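Local coordinates for protein monoacylglycerol lipase (Palaeococcus ferrophilus, PDB 6QE2) that probably hydrolyses monoacylglycerols to glycerol and free fatty acids, as an archaeal serine lipase of the alpha/beta-hydrolase fold, at residues G30-I33 with E34-G38; P118-P121 with S122-A126; D154-K157 with R158-D162; G171-G174 with M175-D179; K229-Y232 with H233-E237. All blocks are in the same frame, centred on the assembly; numbering follows the deposited sequence. Where two conformers were deposited one is given.

Contact 1 of 5, residues G30-I33 with E34-G38; sequences GKLI and ELLNG
The carbonyl oxygen of I33 receives the amide of N37, with I33 O 2.9 Å from N37 N and an N-H...O angle of 167°. The same oxygen lies beside the N37 carboxamide, whose CG stops 3.3 Å from I33 O. That position follows from a chi1 of -70°, which sets CG of N37 opposite its own carbonyl carbon and lays the amide back along the helix next to I33. The two side chains run alongside each other in the same direction, with I33 CG2 3.6 Å from N37 OD1. The amide nitrogen ND2 is directed out of the helix, where it donates to F41 O and, more weakly, to F8 O, which fixes the rotation of the group.

One residue back, L36 N bonds to L32 O, and the leucine pair supplies the apolar part. L32 CG approaches L36 CD1 to 3.9 Å, the two side chains meeting at a slant, while L36 CG lies 3.3 Å from L32 O. An alanine at L36 would remove both methyls, so that L32 would probably lose its neighbour along the helix and a gap would be likely to open toward V250 and L253. On the exposed side K31 NZ and E34 OE1 are of opposite charge but 4.7 Å apart, not in contact.

Helix 30-38 is the crossover of the beta-alpha-beta unit linking strands 15-19 and 42-46. I33, L36 and N37 rest on V43 of strand 42-46, and L32, L35 and L36 meet helix 242-256.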
loop_
_atom_site.group_PDB
_atom_site.type_symbol
_atom_site.label_atom_id
_atom_site.label_comp_id
_atom_site.label_asym_id
_atom_site.label_seq_id
_atom_site.Cartn_x
_atom_site.Cartn_y
_atom_site.Cartn_z
ATOM N N GLY A 30 9.755 6.892 -7.577
ATOM C CA GLY A 30 10.795 6.853 -8.596
ATOM C C GLY A 30 12.075 6.192 -8.121
ATOM O O GLY A 30 12.739 5.483 -8.883
ATOM N N LYS A 31 12.461 6.443 -6.868
ATOM C CA LYS A 31 13.694 5.861 -6.346
ATOM C C LYS A 31 13.605 4.341 -6.274
ATOM O O LYS A 31 14.514 3.632 -6.723
ATOM C CB LYS A 31 14.009 6.455 -4.971
ATOM C CG LYS A 31 15.306 5.955 -4.344
ATOM C CD LYS A 31 16.514 6.438 -5.135
ATOM C CE LYS A 31 17.812 6.174 -4.386
ATOM N NZ LYS A 31 18.963 6.857 -5.042
ATOM N N LEU A 32 12.505 3.816 -5.723
ATOM C CA LEU A 32 12.363 2.366 -5.608
ATOM C C LEU A 32 12.257 1.710 -6.978
ATOM O O LEU A 32 12.817 0.628 -7.198
ATOM C CB LEU A 32 11.144 2.016 -4.750
ATOM C CG LEU A 32 10.795 0.529 -4.641
ATOM C CD1 LEU A 32 11.901 -0.273 -3.953
ATOM C CD2 LEU A 32 9.472 0.358 -3.895
ATOM N N ILE A 33 11.522 2.332 -7.902
ATOM C CA ILE A 33 11.397 1.784 -9.250
ATOM C C ILE A 33 12.768 1.689 -9.904
ATOM O O ILE A 33 13.114 0.671 -10.516
ATOM C CB ILE A 33 10.434 2.640 -10.093
ATOM C CG1 ILE A 33 9.003 2.511 -9.569
ATOM C CG2 ILE A 33 10.503 2.242 -11.567
ATOM C CD1 ILE A 33 8.073 3.580 -10.109
ATOM N N GLU A 34 13.570 2.747 -9.771
ATOM C CA GLU A 34 14.902 2.757 -10.366
ATOM C C GLU A 34 15.774 1.653 -9.779
ATOM O O GLU A 34 16.479 0.950 -10.515
ATOM C CB GLU A 34 15.547 4.128 -10.144
ATOM C CG GLU A 34 16.949 4.295 -10.714
ATOM C CD GLU A 34 17.450 5.729 -10.611
ATOM O OE1 GLU A 34 17.891 6.141 -9.516
ATOM O OE2 GLU A 34 17.383 6.454 -11.626
ATOM N N LEU A 35 15.731 1.480 -8.456
ATOM C CA LEU A 35 16.520 0.429 -7.822
ATOM C C LEU A 35 16.056 -0.958 -8.258
ATOM O O LEU A 35 16.879 -1.834 -8.544
ATOM C CB LEU A 35 16.461 0.571 -6.299
ATOM C CG LEU A 35 17.171 1.794 -5.706
ATOM C CD1 LEU A 35 16.857 1.956 -4.215
ATOM C CD2 LEU A 35 18.674 1.753 -5.938
ATOM N N LEU A 36 14.741 -1.177 -8.322
ATOM C CA LEU A 36 14.237 -2.479 -8.752
ATOM C C LEU A 36 14.610 -2.775 -10.199
ATOM O O LEU A 36 14.956 -3.914 -10.532
ATOM C CB LEU A 36 12.721 -2.547 -8.581
ATOM C CG LEU A 36 12.228 -2.589 -7.141
ATOM C CD1 LEU A 36 10.706 -2.464 -7.098
ATOM C CD2 LEU A 36 12.679 -3.874 -6.484
ATOM N N ASN A 37 14.506 -1.776 -11.079
ATOM C CA ASN A 37 14.931 -1.971 -12.463
ATOM C C ASN A 37 16.417 -2.292 -12.523
ATOM O O ASN A 37 16.843 -3.162 -13.292
ATOM C CB ASN A 37 14.641 -0.731 -13.309
ATOM C CG ASN A 37 13.161 -0.509 -13.563
ATOM O OD1 ASN A 37 12.752 0.593 -13.916
ATOM N ND2 ASN A 37 12.357 -1.552 -13.392
ATOM N N GLY A 38 17.220 -1.579 -11.730
ATOM C CA GLY A 38 18.650 -1.838 -11.681
ATOM C C GLY A 38 19.000 -3.236 -11.215
ATOM O O GLY A 38 20.064 -3.759 -11.554
#

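Contact 2 of 5, residues P118-P121 with S122-A126; sequences PKTP and SFMVA
S122 follows P121 with its CB beside the P121 carbonyl carbon. F123 comes next and carries the aromatic part of the contact. With chi1 at 70° its CG sits between the backbone N and the carbonyl carbon, and this swings the ring back over the proline. P121 CG lies 4.0 Å from the ring centroid and 29° off the ring normal, a CH-pi contact over one face. P121 CB is nearer still to one ring atom, at 3.4 Å from F123 CE2.

M124 adds the polar closure: M124 N donates to P121 O at 2.9 Å, with a bent N-H...O angle of 140°. The donor stands well above the carbonyl plane of P121. The M124 side chain touches T120 and P121. Its CB is 4.0 Å from T120 CG2, the two side chains crossing at about a right angle, while bends at chi2 and chi3 return the methyl CE to P121 CG, also 4.0 Å away. Outside the pair, M124 touches a bound lauryl dimethylamine-N-oxide, and V125 packs on K116.

P121 precedes the N-terminal part of helix 122-134, within the insertion between strands 106-110 and 195-200; the arrangement is consistent with the cap of monoglyceride lipases, with detergent occupying a likely lipid-binding region.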
loop_
_atom_site.group_PDB
_atom_site.type_symbol
_atom_site.label_atom_id
_atom_site.label_comp_id
_atom_site.label_asym_id
_atom_site.label_seq_id
_atom_site.Cartn_x
_atom_site.Cartn_y
_atom_site.Cartn_z
ATOM N N PRO A 118 -4.789 6.009 16.338
ATOM C CA PRO A 118 -5.386 6.627 17.539
ATOM C C PRO A 118 -5.986 7.992 17.268
ATOM O O PRO A 118 -6.805 8.468 18.064
ATOM C CB PRO A 118 -4.205 6.711 18.518
ATOM C CG PRO A 118 -2.979 6.647 17.641
ATOM C CD PRO A 118 -3.356 5.728 16.525
ATOM N N LYS A 119 -5.574 8.649 16.183
ATOM C CA LYS A 119 -6.144 9.925 15.776
ATOM C C LYS A 119 -7.532 9.769 15.168
ATOM O O LYS A 119 -8.253 10.764 15.035
ATOM C CB LYS A 119 -5.213 10.623 14.784
ATOM C CG LYS A 119 -3.868 11.005 15.371
ATOM C CD LYS A 119 -4.038 11.893 16.594
ATOM C CE LYS A 119 -2.695 12.272 17.196
ATOM N NZ LYS A 119 -2.837 13.237 18.322
ATOM N N THR A 120 -7.904 8.556 14.751
ATOM C CA THR A 120 -9.212 8.329 14.154
ATOM C C THR A 120 -10.181 7.902 15.247
ATOM O O THR A 120 -10.061 6.779 15.761
ATOM C CB THR A 120 -9.134 7.263 13.073
ATOM O OG1 THR A 120 -8.123 7.613 12.117
ATOM C CG2 THR A 120 -10.464 7.143 12.357
ATOM N N PRO A 121 -11.148 8.734 15.628
ATOM C CA PRO A 121 -12.093 8.326 16.671
ATOM C C PRO A 121 -12.947 7.148 16.222
ATOM O O PRO A 121 -13.233 6.971 15.037
ATOM C CB PRO A 121 -12.937 9.585 16.905
ATOM C CG PRO A 121 -12.777 10.397 15.670
ATOM C CD PRO A 121 -11.408 10.097 15.134
ATOM N N SER A 122 -13.372 6.345 17.203
ATOM C CA SER A 122 -14.137 5.139 16.900
ATOM C C SER A 122 -15.444 5.456 16.185
ATOM O O SER A 122 -15.906 4.656 15.361
ATOM C CB SER A 122 -14.416 4.356 18.184
ATOM O OG SER A 122 -15.153 5.141 19.103
ATOM N N PHE A 123 -16.063 6.601 16.480
ATOM C CA PHE A 123 -17.308 6.918 15.792
ATOM C C PHE A 123 -17.090 7.179 14.309
ATOM O O PHE A 123 -18.034 7.034 13.526
ATOM C CB PHE A 123 -18.017 8.107 16.453
ATOM C CG PHE A 123 -17.330 9.439 16.267
ATOM C CD1 PHE A 123 -17.510 10.176 15.104
ATOM C CD2 PHE A 123 -16.556 9.981 17.277
ATOM C CE1 PHE A 123 -16.899 11.403 14.942
ATOM C CE2 PHE A 123 -15.947 11.213 17.119
ATOM C CZ PHE A 123 -16.118 11.921 15.949
ATOM N N MET A 124 -15.872 7.553 13.906
ATOM C CA MET A 124 -15.607 7.766 12.488
ATOM C C MET A 124 -15.660 6.454 11.716
ATOM O O MET A 124 -16.115 6.417 10.565
ATOM C CB MET A 124 -14.246 8.438 12.310
ATOM C CG MET A 124 -14.154 9.275 11.061
ATOM S SD MET A 124 -15.364 10.598 11.135
ATOM C CE MET A 124 -14.640 11.635 12.392
ATOM N N VAL A 125 -15.221 5.364 12.348
ATOM C CA VAL A 125 -15.343 4.044 11.737
ATOM C C VAL A 125 -16.813 3.679 11.564
ATOM O O VAL A 125 -17.232 3.200 10.506
ATOM C CB VAL A 125 -14.586 2.994 12.569
ATOM C CG1 VAL A 125 -14.801 1.605 12.001
ATOM C CG2 VAL A 125 -13.102 3.325 12.600
ATOM N N ALA A 126 -17.618 3.903 12.606
ATOM C CA ALA A 126 -19.045 3.616 12.509
ATOM C C ALA A 126 -19.723 4.518 11.486
ATOM O O ALA A 126 -20.629 4.081 10.768
ATOM C CB ALA A 126 -19.704 3.767 13.882
#

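Contact 3 of 5, residues D154-K157 with R158-D162; sequences DAVK and RYIED
K157 and E161 form the salt bridge of a local i to i+4 contact along the short helix 153-161, which belongs to the insertion between strands 106-110 and 195-200. K157 NZ stands 2.6 Å from E161 OE2 on its syn side, 24° out of the carboxylate plane. The other oxygen is clearly second, since E161 OE1 is 3.5 Å from K157 NZ. The lysine chain is extended until its last torsion, where chi4 of 80° bends NZ across to the acid. The two side chains cross at a slant, and E161 OE1 merely lies near the lysine stem, 3.6 Å from K157 CG, so the grip is that of NZ.

On the adjoining face V156 and I160 run next to each other in a common direction, with V156 CG1 3.7 Å from I160 CD1. R158 also folds back toward the start of the helix, on another face. A bend at chi3 (-76°) turns its guanidinium so that one face is met near its rim by D154 O, 3.5 Å above the plane, and by A155 CA. R158 NH2 is thereby delivered to E237, with which it makes a salt bridge outside the helix. Beneath these side chains run regular amide bonds, such as R158 N to D154 O at 3.0 Å.

Y159 occupies the buried side of the helix, among L144, L149 and V165, where its hydroxyl bonds a glycerol, probably from the crystallisation liquor. D162 leaves helical geometry, and the hydrogen bond of its OD2 to H25 ties the end of the helix to the loop between strand 15-19 and helix 30-38.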
loop_
_atom_site.group_PDB
_atom_site.type_symbol
_atom_site.label_atom_id
_atom_site.label_comp_id
_atom_site.label_asym_id
_atom_site.label_seq_id
_atom_site.Cartn_x
_atom_site.Cartn_y
_atom_site.Cartn_z
ATOM N N ASP A 154 11.711 17.872 4.506
ATOM C CA ASP A 154 11.657 18.167 3.084
ATOM C C ASP A 154 10.707 17.211 2.357
ATOM O O ASP A 154 10.080 17.574 1.371
ATOM C CB ASP A 154 13.054 18.118 2.474
ATOM C CG ASP A 154 13.926 19.276 2.924
ATOM O OD1 ASP A 154 15.092 19.032 3.294
ATOM O OD2 ASP A 154 13.449 20.429 2.912
ATOM N N ALA A 155 10.605 15.992 2.860
ATOM C CA ALA A 155 9.705 15.010 2.279
ATOM C C ALA A 155 8.275 15.435 2.552
ATOM O O ALA A 155 7.412 15.304 1.701
ATOM C CB ALA A 155 9.969 13.640 2.864
ATOM N N VAL A 156 8.038 15.956 3.751
ATOM C CA VAL A 156 6.715 16.400 4.136
ATOM C C VAL A 156 6.306 17.573 3.276
ATOM O O VAL A 156 5.194 17.631 2.790
ATOM C CB VAL A 156 6.667 16.826 5.605
ATOM C CG1 VAL A 156 5.345 17.494 5.914
ATOM C CG2 VAL A 156 6.883 15.628 6.504
ATOM N N LYS A 157 7.232 18.495 3.077
ATOM C CA LYS A 157 6.977 19.666 2.261
ATOM C C LYS A 157 6.645 19.276 0.824
ATOM O O LYS A 157 5.745 19.832 0.221
ATOM C CB LYS A 157 8.183 20.596 2.303
ATOM C CG LYS A 157 8.115 21.759 1.340
ATOM C CD LYS A 157 9.249 22.725 1.616
ATOM C CE LYS A 157 9.640 23.467 0.359
ATOM N NZ LYS A 157 8.691 24.579 0.096
ATOM N N ARG A 158 7.378 18.314 0.284
ATOM C CA ARG A 158 7.131 17.860 -1.074
ATOM C C ARG A 158 5.727 17.281 -1.211
ATOM O O ARG A 158 5.042 17.534 -2.186
ATOM C CB ARG A 158 8.161 16.814 -1.483
ATOM C CG ARG A 158 9.500 17.397 -1.868
ATOM C CD ARG A 158 10.313 16.419 -2.686
ATOM N NE ARG A 158 10.892 15.370 -1.867
ATOM C CZ ARG A 158 11.950 15.535 -1.087
ATOM N NH1 ARG A 158 12.543 16.714 -1.014
ATOM N NH2 ARG A 158 12.415 14.519 -0.379
ATOM N N TYR A 159 5.313 16.504 -0.225
ATOM C CA TYR A 159 3.997 15.883 -0.222
ATOM C C TYR A 159 2.925 16.943 -0.249
ATOM O O TYR A 159 1.971 16.862 -1.002
ATOM C CB TYR A 159 3.844 15.032 1.029
ATOM C CG TYR A 159 2.552 14.262 1.160
ATOM C CD1 TYR A 159 2.424 12.993 0.634
ATOM C CD2 TYR A 159 1.478 14.790 1.844
ATOM C CE1 TYR A 159 1.256 12.276 0.771
ATOM C CE2 TYR A 159 0.308 14.080 1.988
ATOM C CZ TYR A 159 0.202 12.821 1.448
ATOM O OH TYR A 159 -0.961 12.116 1.585
ATOM N N ILE A 160 3.105 17.954 0.584
ATOM C CA ILE A 160 2.155 19.042 0.677
ATOM C C ILE A 160 2.057 19.836 -0.609
ATOM O O ILE A 160 0.988 20.265 -0.993
ATOM C CB ILE A 160 2.541 19.997 1.816
ATOM C CG1 ILE A 160 2.245 19.343 3.159
ATOM C CG2 ILE A 160 1.791 21.307 1.691
ATOM C CD1 ILE A 160 3.082 19.895 4.285
ATOM N N GLU A 161 3.183 20.014 -1.275
ATOM C CA GLU A 161 3.220 20.797 -2.500
ATOM C C GLU A 161 2.932 20.016 -3.770
ATOM O O GLU A 161 2.745 20.599 -4.825
ATOM C CB GLU A 161 4.559 21.499 -2.610
ATOM C CG GLU A 161 4.767 22.515 -1.508
ATOM C CD GLU A 161 6.163 23.071 -1.492
ATOM O OE1 GLU A 161 7.059 22.446 -2.085
ATOM O OE2 GLU A 161 6.361 24.137 -0.888
ATOM N N ASP A 162 2.897 18.699 -3.664
ATOM C CA ASP A 162 2.620 17.861 -4.818
ATOM C C ASP A 162 1.193 18.105 -5.264
ATOM O O ASP A 162 0.267 17.855 -4.516
ATOM C CB ASP A 162 2.809 16.394 -4.436
ATOM C CG ASP A 162 2.872 15.471 -5.629
ATOM O OD1 ASP A 162 2.202 15.740 -6.632
ATOM O OD2 ASP A 162 3.583 14.464 -5.548
#

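Contact 4 of 5, residues G171-G174 with M175-D179; sequences GKLG and MSVFD
G174 O and the F178 ring make the tight part of this contact: F178 CD2 comes to 3.1 Å from G174 O, meeting it obliquely, while F178 N bonds the same oxygen at 3.2 Å. The ring reaches there because chi1 of -67° sets CG opposite its own carbonyl carbon, beside the backbone N. V177 is as close in its own turn. Its N lies 2.8 Å from L173 O, and its CG2 3.2 Å from that oxygen, so one carbonyl is gripped by an amide and covered by a methyl. The buried hydroxyl of S176 is satisfied by E64 and by V63 N.

The side chains themselves are looser, with L173 CD1 4.1 Å from V177 CG2. K172 and M175 are partly exposed; K172 reaches H60 and P136, and M175 meets R133.

A serine in place of F178 would strip away the ring, and V125, A128 and the bound detergent would probably be left facing a gap.

Here is the start of helix 171-186, packed on helix 122-134; with lauryl dimethylamine-N-oxide touching G171 and F178, it is consistent with a cap wall of the lipid-binding pocket.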
loop_
_atom_site.group_PDB
_atom_site.type_symbol
_atom_site.label_atom_id
_atom_site.label_comp_id
_atom_site.label_asym_id
_atom_site.label_seq_id
_atom_site.Cartn_x
_atom_site.Cartn_y
_atom_site.Cartn_z
ATOM N N GLY A 171 -17.052 8.170 0.955
ATOM C CA GLY A 171 -17.698 7.269 1.894
ATOM C C GLY A 171 -17.465 5.816 1.534
ATOM O O GLY A 171 -17.217 4.980 2.408
ATOM N N LYS A 172 -17.509 5.503 0.235
ATOM C CA LYS A 172 -17.255 4.142 -0.225
ATOM C C LYS A 172 -15.844 3.698 0.139
ATOM O O LYS A 172 -15.639 2.589 0.649
ATOM C CB LYS A 172 -17.472 4.055 -1.739
ATOM C CG LYS A 172 -17.249 2.667 -2.316
ATOM C CD LYS A 172 -17.323 2.676 -3.838
ATOM C CE LYS A 172 -17.433 1.262 -4.380
ATOM N NZ LYS A 172 -17.298 1.209 -5.863
ATOM N N LEU A 173 -14.856 4.559 -0.096
ATOM C CA LEU A 173 -13.479 4.170 0.192
ATOM C C LEU A 173 -13.254 4.019 1.690
ATOM O O LEU A 173 -12.588 3.075 2.128
ATOM C CB LEU A 173 -12.503 5.186 -0.403
ATOM C CG LEU A 173 -11.024 4.843 -0.206
ATOM C CD1 LEU A 173 -10.740 3.392 -0.597
ATOM C CD2 LEU A 173 -10.170 5.789 -1.023
ATOM N N GLY A 174 -13.812 4.927 2.493
ATOM C CA GLY A 174 -13.661 4.803 3.935
ATOM C C GLY A 174 -14.244 3.508 4.466
ATOM O O GLY A 174 -13.621 2.813 5.273
ATOM N N MET A 175 -15.452 3.162 4.012
ATOM C CA MET A 175 -16.052 1.890 4.399
ATOM C C MET A 175 -15.183 0.716 3.972
ATOM O O MET A 175 -14.985 -0.233 4.740
ATOM C CB MET A 175 -17.449 1.769 3.788
ATOM C CG MET A 175 -18.199 0.506 4.192
ATOM S SD MET A 175 -19.889 0.468 3.542
ATOM C CE MET A 175 -19.587 0.310 1.791
ATOM N N SER A 176 -14.666 0.780 2.754
ATOM C CA SER A 176 -13.829 -0.287 2.238
ATOM C C SER A 176 -12.556 -0.451 3.055
ATOM O O SER A 176 -12.125 -1.569 3.318
ATOM C CB SER A 176 -13.480 -0.036 0.775
ATOM O OG SER A 176 -12.671 -1.076 0.264
ATOM N N VAL A 177 -11.947 0.659 3.455
ATOM C CA VAL A 177 -10.716 0.569 4.222
ATOM C C VAL A 177 -10.920 -0.130 5.559
ATOM O O VAL A 177 -10.167 -1.031 5.916
ATOM C CB VAL A 177 -10.151 1.971 4.516
ATOM C CG1 VAL A 177 -9.050 1.899 5.562
ATOM C CG2 VAL A 177 -9.655 2.631 3.240
ATOM N N PHE A 178 -11.991 0.228 6.304
ATOM C CA PHE A 178 -12.148 -0.359 7.635
ATOM C C PHE A 178 -12.636 -1.793 7.550
ATOM O O PHE A 178 -12.233 -2.637 8.353
ATOM C CB PHE A 178 -13.101 0.516 8.477
ATOM C CG PHE A 178 -12.502 1.855 8.769
ATOM C CD1 PHE A 178 -11.286 1.937 9.460
ATOM C CD2 PHE A 178 -13.122 3.005 8.313
ATOM C CE1 PHE A 178 -10.675 3.183 9.706
ATOM C CE2 PHE A 178 -12.540 4.244 8.545
ATOM C CZ PHE A 178 -11.317 4.345 9.212
ATOM N N ASP A 179 -13.503 -2.076 6.574
ATOM C CA ASP A 179 -13.940 -3.448 6.368
ATOM C C ASP A 179 -12.766 -4.337 5.981
ATOM O O ASP A 179 -12.639 -5.451 6.486
ATOM C CB ASP A 179 -15.003 -3.518 5.281
ATOM C CG ASP A 179 -15.497 -4.941 5.037
ATOM O OD1 ASP A 179 -15.949 -5.609 5.991
ATOM O OD2 ASP A 179 -15.468 -5.392 3.878
#

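Contact 5 of 5, residues K229-Y232 with H233-E237; sequences KGAY and HEIFE
The methyl of A231 overlaps both branches of I235, with A231 CB 4.1 Å from I235 CG1 and 4.2 Å from I235 CG2. This small apolar contact closes a turn of the histidine loop of the alpha/beta-hydrolase fold, the segment that follows the outermost strand 223-228 and leads toward helix 242-256. I235 straddles the methyl because its chi1 of -45° sets CG1 beside its backbone N and CG2 opposite it; CG1 also lies 4.0 Å from Y232 O, on the inner side of the turn.

The chain enters the turn through G230, at a phi of 91° where a side chain would jam against the carbonyl oxygen of K229. Beyond A231 it bends sharply, and Y232 C sits 3.4 Å from E234 N.

At the head of the turn H233 has CG opposite its backbone N (chi1 -178°), which carries the imidazole away from the apolar contact. ND1 bonds D203 OD2 and NE2 bonds both S87 OG and a glycerol, probably from the crystallisation liquor; the geometry is consistent with the Ser-His-Asp triad of a serine hydrolase, the serine lying on a probable nucleophile elbow. E234, next along, points its carboxylate to a different partner and forms a salt bridge to R28.

The backbones across the turn are joined through water: one molecule accepts from Y232 N at 3.1 Å and donates to E234 O at 3.0 Å.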
loop_
_atom_site.group_PDB
_atom_site.type_symbol
_atom_site.label_atom_id
_atom_site.label_comp_id
_atom_site.label_asym_id
_atom_site.label_seq_id
_atom_site.Cartn_x
_atom_site.Cartn_y
_atom_site.Cartn_z
ATOM N N LYS A 229 13.371 1.483 13.831
ATOM C CA LYS A 229 13.172 2.166 15.102
ATOM C C LYS A 229 13.137 3.677 14.915
ATOM O O LYS A 229 14.081 4.273 14.386
ATOM C CB LYS A 229 14.284 1.775 16.070
ATOM C CG LYS A 229 14.160 2.419 17.444
ATOM C CD LYS A 229 15.293 1.974 18.350
ATOM C CE LYS A 229 15.176 2.615 19.724
ATOM N NZ LYS A 229 13.879 2.279 20.369
ATOM N N GLY A 230 12.036 4.292 15.339
ATOM C CA GLY A 230 11.870 5.723 15.286
ATOM C C GLY A 230 11.230 6.261 14.024
ATOM O O GLY A 230 10.785 7.411 14.019
ATOM N N ALA A 231 11.164 5.468 12.957
ATOM C CA ALA A 231 10.618 5.965 11.704
ATOM C C ALA A 231 9.119 6.210 11.824
ATOM O O ALA A 231 8.421 5.568 12.614
ATOM C CB ALA A 231 10.902 4.983 10.564
ATOM N N TYR A 232 8.631 7.159 11.030
ATOM C CA TYR A 232 7.214 7.482 10.960
ATOM C C TYR A 232 6.540 6.577 9.922
ATOM O O TYR A 232 7.018 5.477 9.622
ATOM C CB TYR A 232 7.030 8.965 10.619
ATOM C CG TYR A 232 7.367 9.928 11.743
ATOM C CD1 TYR A 232 7.820 9.470 12.971
ATOM C CD2 TYR A 232 7.221 11.298 11.567
ATOM C CE1 TYR A 232 8.128 10.354 13.991
ATOM C CE2 TYR A 232 7.522 12.187 12.583
ATOM C CZ TYR A 232 7.976 11.714 13.789
ATOM O OH TYR A 232 8.275 12.602 14.803
ATOM N N HIS A 233 5.412 7.038 9.371
ATOM C CA HIS A 233 4.601 6.232 8.458
ATOM C C HIS A 233 5.329 5.954 7.147
ATOM O O HIS A 233 5.269 4.835 6.622
ATOM C CB HIS A 233 3.281 6.954 8.201
ATOM C CG HIS A 233 2.331 6.212 7.311
ATOM N ND1 HIS A 233 1.815 4.976 7.636
ATOM C CD2 HIS A 233 1.782 6.548 6.119
ATOM C CE1 HIS A 233 0.995 4.578 6.677
ATOM N NE2 HIS A 233 0.962 5.513 5.743
ATOM N N GLU A 234 6.005 6.956 6.597
ATOM C CA GLU A 234 6.768 6.793 5.361
ATOM C C GLU A 234 8.235 6.613 5.727
ATOM O O GLU A 234 8.884 7.551 6.201
ATOM C CB GLU A 234 6.572 7.986 4.433
ATOM C CG GLU A 234 5.179 8.050 3.857
ATOM C CD GLU A 234 4.993 9.179 2.871
ATOM O OE1 GLU A 234 5.972 9.903 2.592
ATOM O OE2 GLU A 234 3.859 9.345 2.378
ATOM N N ILE A 235 8.747 5.398 5.526
ATOM C CA ILE A 235 10.161 5.128 5.765
ATOM C C ILE A 235 11.012 5.481 4.551
ATOM O O ILE A 235 12.239 5.614 4.693
ATOM C CB ILE A 235 10.353 3.654 6.173
ATOM C CG1 ILE A 235 9.303 3.253 7.211
ATOM C CG2 ILE A 235 11.737 3.416 6.773
ATOM C CD1 ILE A 235 9.203 1.761 7.444
ATOM N N PHE A 236 10.388 5.688 3.381
ATOM C CA PHE A 236 11.103 5.822 2.107
ATOM C C PHE A 236 12.149 6.925 2.135
ATOM O O PHE A 236 13.229 6.776 1.547
ATOM C CB PHE A 236 10.120 6.107 0.969
ATOM C CG PHE A 236 9.094 5.040 0.765
ATOM C CD1 PHE A 236 7.903 5.062 1.469
ATOM C CD2 PHE A 236 9.311 4.023 -0.151
ATOM C CE1 PHE A 236 6.951 4.079 1.278
ATOM C CE2 PHE A 236 8.365 3.035 -0.345
ATOM C CZ PHE A 236 7.182 3.063 0.372
ATOM N N GLU A 237 11.784 8.058 2.722
ATOM C CA GLU A 237 12.663 9.215 2.792
ATOM C C GLU A 237 13.197 9.517 4.190
ATOM O O GLU A 237 13.719 10.601 4.427
ATOM C CB GLU A 237 11.967 10.439 2.197
ATOM C CG GLU A 237 11.253 10.145 0.888
ATOM C CD GLU A 237 10.671 11.383 0.240
ATOM O OE1 GLU A 237 11.450 12.201 -0.289
ATOM O OE2 GLU A 237 9.434 11.533 0.249
HETATM O O HOH W 1 9.984 8.716 8.771
#

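In the fold
From the N terminus the contacts follow in series; each is local, three within helices, one where a helix begins and one in a loop. None closes a long loop, nests in or crosses another. Contact 1 belongs to the beta-alpha-beta unit of strands 15-19 and 42-46, beside the central sheet. Contacts 2, 3 and 4 fall within the insertion between strands 106-110 and 195-200, contact 5 after strand 223-228. Contacts 2 and 4 touch, V125 CG2 lying 3.8 Å from F178 CE1, which ties helix 122-134 to helix 171-186. Contacts 3 and 5 also meet, A155 CB 3.4 Å from E237 OE2. Contacts 1 and 2 flank the chain's centre, about 36 Å apart between centres.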